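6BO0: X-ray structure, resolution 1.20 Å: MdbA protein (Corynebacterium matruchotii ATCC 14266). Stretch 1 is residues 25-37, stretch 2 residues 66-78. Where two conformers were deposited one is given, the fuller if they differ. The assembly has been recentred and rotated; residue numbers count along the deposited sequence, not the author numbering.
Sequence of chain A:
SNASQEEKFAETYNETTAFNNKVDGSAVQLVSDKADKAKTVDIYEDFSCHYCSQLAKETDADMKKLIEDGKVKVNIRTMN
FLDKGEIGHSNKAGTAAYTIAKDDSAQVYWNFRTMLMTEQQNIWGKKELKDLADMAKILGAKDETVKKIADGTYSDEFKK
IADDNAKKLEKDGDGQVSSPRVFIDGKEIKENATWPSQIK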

# COMPACT_ATOMS: atom_id res chain seq x y z
N GLY A 25 -11.47 -2.72 -8.33
CA GLY A 25 -11.44 -4.16 -8.08
C GLY A 25 -10.74 -4.38 -6.76
O GLY A 25 -11.10 -3.80 -5.75
N SER A 26 -9.68 -5.17 -6.77
CA SER A 26 -8.94 -5.41 -5.54
C SER A 26 -7.66 -4.55 -5.47
O SER A 26 -6.84 -4.76 -4.58
N ALA A 27 -7.52 -3.58 -6.37
CA ALA A 27 -6.34 -2.70 -6.38
C ALA A 27 -6.61 -1.36 -5.74
O ALA A 27 -7.72 -0.83 -5.87
N VAL A 28 -5.60 -0.81 -5.09
CA VAL A 28 -5.54 0.61 -4.84
C VAL A 28 -4.81 1.22 -6.04
O VAL A 28 -3.62 0.97 -6.24
N GLN A 29 -5.56 1.97 -6.85
CA GLN A 29 -5.05 2.52 -8.09
C GLN A 29 -4.57 3.94 -7.84
O GLN A 29 -5.33 4.79 -7.37
N LEU A 30 -3.31 4.17 -8.20
CA LEU A 30 -2.69 5.48 -8.13
C LEU A 30 -2.37 5.92 -9.54
O LEU A 30 -1.61 5.27 -10.26
N VAL A 31 -2.93 7.05 -9.94
CA VAL A 31 -2.80 7.52 -11.33
C VAL A 31 -3.06 9.00 -11.31
O VAL A 31 -3.85 9.50 -10.50
N SER A 32 -2.38 9.73 -12.18
CA SER A 32 -2.63 11.13 -12.26
C SER A 32 -3.44 11.52 -13.47
O SER A 32 -3.60 10.75 -14.42
N ASP A 33 -3.98 12.73 -13.42
CA ASP A 33 -4.68 13.31 -14.56
C ASP A 33 -3.79 13.47 -15.80
O ASP A 33 -4.30 13.64 -16.90
N LYS A 34 -2.47 13.39 -15.62
CA LYS A 34 -1.55 13.47 -16.76
C LYS A 34 -1.38 12.16 -17.50
O LYS A 34 -0.68 12.11 -18.49
N ALA A 35 -1.99 11.09 -16.99
CA ALA A 35 -1.84 9.78 -17.61
C ALA A 35 -2.02 9.84 -19.12
O ALA A 35 -3.01 10.33 -19.63
N ASP A 36 -1.02 9.33 -19.82
CA ASP A 36 -0.96 9.41 -21.27
C ASP A 36 -0.40 8.08 -21.74
O ASP A 36 0.80 7.82 -21.62
N LYS A 37 -1.29 7.22 -22.22
CA LYS A 37 -0.93 5.86 -22.57
C LYS A 37 -0.12 5.21 -21.45
O LYS A 37 0.89 4.55 -21.71
N LEU A 66 7.04 8.79 -11.51
CA LEU A 66 6.42 8.17 -12.67
C LEU A 66 4.90 8.30 -12.62
O LEU A 66 4.26 8.53 -13.64
N ILE A 67 4.31 8.13 -11.43
CA ILE A 67 2.85 8.27 -11.31
C ILE A 67 2.45 9.73 -11.60
O ILE A 67 1.56 10.04 -12.41
N GLU A 68 3.13 10.64 -10.94
CA GLU A 68 2.75 12.04 -11.06
C GLU A 68 2.82 12.51 -12.52
O GLU A 68 1.93 13.23 -13.01
N ASP A 69 3.86 12.06 -13.21
CA ASP A 69 4.09 12.50 -14.58
C ASP A 69 3.20 11.81 -15.62
O ASP A 69 3.26 12.18 -16.79
N GLY A 70 2.41 10.83 -15.23
CA GLY A 70 1.48 10.19 -16.13
C GLY A 70 2.11 9.06 -16.92
O GLY A 70 1.48 8.53 -17.85
N LYS A 71 3.25 8.56 -16.45
CA LYS A 71 3.93 7.45 -17.14
C LYS A 71 3.39 6.08 -16.76
O LYS A 71 3.46 5.15 -17.57
N VAL A 72 2.85 5.96 -15.55
CA VAL A 72 2.34 4.71 -15.04
C VAL A 72 1.07 4.94 -14.25
O VAL A 72 0.84 6.02 -13.68
N LYS A 73 0.25 3.88 -14.26
CA LYS A 73 -0.88 3.71 -13.35
C LYS A 73 -0.43 2.56 -12.46
O LYS A 73 -0.21 1.45 -12.94
N VAL A 74 -0.31 2.82 -11.15
CA VAL A 74 0.15 1.80 -10.21
C VAL A 74 -1.04 1.21 -9.48
O VAL A 74 -1.85 1.95 -8.89
N ASN A 75 -1.13 -0.11 -9.53
CA ASN A 75 -2.09 -0.86 -8.72
C ASN A 75 -1.36 -1.50 -7.55
O ASN A 75 -0.61 -2.47 -7.73
N ILE A 76 -1.58 -0.97 -6.36
CA ILE A 76 -1.09 -1.60 -5.13
C ILE A 76 -2.06 -2.72 -4.81
O ILE A 76 -3.25 -2.47 -4.58
N ARG A 77 -1.55 -3.95 -4.82
CA ARG A 77 -2.33 -5.16 -4.62
C ARG A 77 -1.88 -5.84 -3.33
O ARG A 77 -0.99 -6.67 -3.31
N THR A 78 -2.53 -5.44 -2.25
CA THR A 78 -2.16 -5.90 -0.93
C THR A 78 -2.63 -7.32 -0.69
O THR A 78 -3.72 -7.69 -1.11

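Strands 27-31 and 72-78 pair antiparallel, and their backbone hydrogen bonds (Val28 N to Ile76 O, 2.9 Å; Leu30 N to Val74 O, 2.7 Å) set which side chains meet. Val28, Leu30, Val74 and Ile76 share one face of the sheet. Val28 (chi1 t) sets its CB 4.2 Å from Ile76 CB. Leu30, in the common m,t rotamer, covers both neighbours across the strand: its CB lies 4.4 Å from Val74 CB (chi1 t) and its CD1 4.3 Å from Ile76 CG1 (m,m). The CA-to-CB bond of Ile67 (m,t) points sideways to stretch 1, but the end of the side chain comes nearer, with CD1 4.0 Å from Leu30 CB, joining helix to sheet.

Gln29 and Asn75 occupy the other face. Gln29 is extended (t,t, chi3 93°) and Asn75 is m; water 3 bridges them, accepting from Gln29 NE2 and donating to Asn75 OD1, both at 2.7 Å. Gln29 NE2 also lies 3.6 Å from Lys73 CE, where the lysine chain bends at chi3 (m) after two t torsions. Arg77 (m,t,t, chi4 -78°) starts sideways, yet its end returns to stretch 1: Ala27 CB covers one guanidinium face, 3.8 Å from NH1, while Ser26 OG (chi1 p) sits near the guanidinium plane, 3.2 Å from NH1. Water 2 links Arg77 NH1 to Ser26 N, each at 3.0 Å.

Beyond the strands, Ser32 adopts p, so OG donates to Glu68 O (3.0 Å) while accepting from Lys34 N (3.1 Å), tying the type I turn to the helix. Lys34, m then fully extended, passes CD 3.5 Å from Glu68 O and reaches water 5 through NZ (2.8 Å). Gly70, with positive phi, fits closely against this turn: a CB there would lie 2.3 Å from Lys34 O, a clash.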

# COMPACT_ATOMS: atom_id res chain seq x y z
CB SER A 26 -8.62 -6.90 -5.39
OG SER A 26 -7.93 -7.39 -6.54
CB ALA A 27 -5.92 -2.43 -7.82
CB VAL A 28 -4.84 0.95 -3.50
CG1 VAL A 28 -4.66 2.45 -3.38
CG2 VAL A 28 -5.60 0.39 -2.31
CB GLN A 29 -6.17 2.52 -9.14
CG GLN A 29 -5.82 3.13 -10.50
CD GLN A 29 -7.06 3.58 -11.28
OE1 GLN A 29 -7.49 4.74 -11.21
NE2 GLN A 29 -7.68 2.65 -11.97
CB LEU A 30 -1.40 5.43 -7.30
CG LEU A 30 -1.55 4.75 -5.93
CD1 LEU A 30 -0.18 4.74 -5.24
CD2 LEU A 30 -2.56 5.48 -5.04
CB VAL A 31 -3.76 6.80 -12.31
CG1 VAL A 31 -5.19 7.26 -12.16
CG2 VAL A 31 -3.29 6.98 -13.73
CB SER A 32 -1.36 11.91 -12.19
OG SER A 32 -0.80 11.96 -13.47
CB ASP A 33 -5.25 14.69 -14.18
CG ASP A 33 -6.42 14.62 -13.21
OD1 ASP A 33 -6.94 13.52 -12.90
OD2 ASP A 33 -6.86 15.71 -12.75
CB LYS A 34 -0.18 13.95 -16.32
CG LYS A 34 -0.23 15.28 -15.62
CD LYS A 34 1.14 15.80 -15.25
CE LYS A 34 1.04 17.12 -14.52
NZ LYS A 34 2.38 17.71 -14.21
CB ALA A 35 -2.79 8.78 -16.98
CB ASP A 36 -0.07 10.60 -21.68
CG ASP A 36 0.11 10.72 -23.19
OD1 ASP A 36 -0.62 10.06 -23.95
OD2 ASP A 36 1.00 11.52 -23.59
CB LYS A 37 -0.11 5.83 -23.87
CG LYS A 37 -0.79 6.41 -25.10
CD LYS A 37 0.14 6.39 -26.31
CE LYS A 37 0.37 4.98 -26.86
NZ LYS A 37 -0.72 4.53 -27.77
CB LEU A 66 6.85 6.71 -12.80
CG LEU A 66 8.32 6.46 -13.12
CD1 LEU A 66 8.59 4.99 -13.03
CD2 LEU A 66 8.71 7.00 -14.49
CB ILE A 67 2.35 7.89 -9.90
CG1 ILE A 67 2.62 6.42 -9.58
CG2 ILE A 67 0.82 8.14 -9.81
CD1 ILE A 67 2.49 6.08 -8.12
CB GLU A 68 3.63 12.90 -10.17
CG GLU A 68 3.26 12.68 -8.70
CD GLU A 68 4.03 13.49 -7.70
OE1 GLU A 68 5.05 14.08 -8.06
OE2 GLU A 68 3.58 13.53 -6.52
CB ASP A 69 5.56 12.32 -14.91
CG ASP A 69 6.46 13.25 -14.10
OD1 ASP A 69 5.95 14.10 -13.30
OD2 ASP A 69 7.68 13.13 -14.26
CB LYS A 71 5.45 7.48 -16.89
CG LYS A 71 6.16 8.76 -17.28
CD LYS A 71 6.17 9.00 -18.78
CE LYS A 71 7.21 8.16 -19.49
NZ LYS A 71 7.33 8.49 -20.95
CB VAL A 72 3.35 3.99 -14.10
CG1 VAL A 72 4.64 3.64 -14.83
CG2 VAL A 72 3.66 4.79 -12.84
CB LYS A 73 -2.13 3.30 -14.14
CG LYS A 73 -3.31 2.85 -13.29
CD LYS A 73 -4.49 2.37 -14.11
CE LYS A 73 -5.34 3.53 -14.58
NZ LYS A 73 -6.50 3.07 -15.39
CB VAL A 74 1.18 2.36 -9.22
CG1 VAL A 74 1.42 1.42 -8.05
CG2 VAL A 74 2.50 2.67 -9.90
CB ASN A 75 -2.72 -1.95 -9.57
CG ASN A 75 -3.65 -1.42 -10.63
OD1 ASN A 75 -4.34 -0.43 -10.45
ND2 ASN A 75 -3.70 -2.13 -11.75
CB ILE A 76 -0.98 -0.60 -3.97
CG1 ILE A 76 -0.04 0.57 -4.31
CG2 ILE A 76 -0.56 -1.34 -2.70
CD1 ILE A 76 1.40 0.21 -4.55
CB ARG A 77 -2.20 -6.05 -5.85
CG ARG A 77 -2.87 -5.45 -7.07
CD ARG A 77 -2.95 -6.41 -8.23
NE ARG A 77 -3.63 -5.84 -9.40
CZ ARG A 77 -4.93 -5.71 -9.52
NH1 ARG A 77 -5.75 -6.13 -8.56
NH2 ARG A 77 -5.44 -5.17 -10.62
CB THR A 78 -2.72 -4.96 0.14
OG1 THR A 78 -2.49 -3.61 -0.24
CG2 THR A 78 -2.10 -5.23 1.53
O HOH W 1 -5.01 -3.63 -2.74
O HOH W 2 -8.55 -5.66 -9.49
O HOH W 3 -6.50 0.17 -12.02
O HOH W 4 -0.27 8.57 -13.74
O HOH W 5 3.68 15.79 -12.68
O HOH W 6 3.23 8.51 -20.66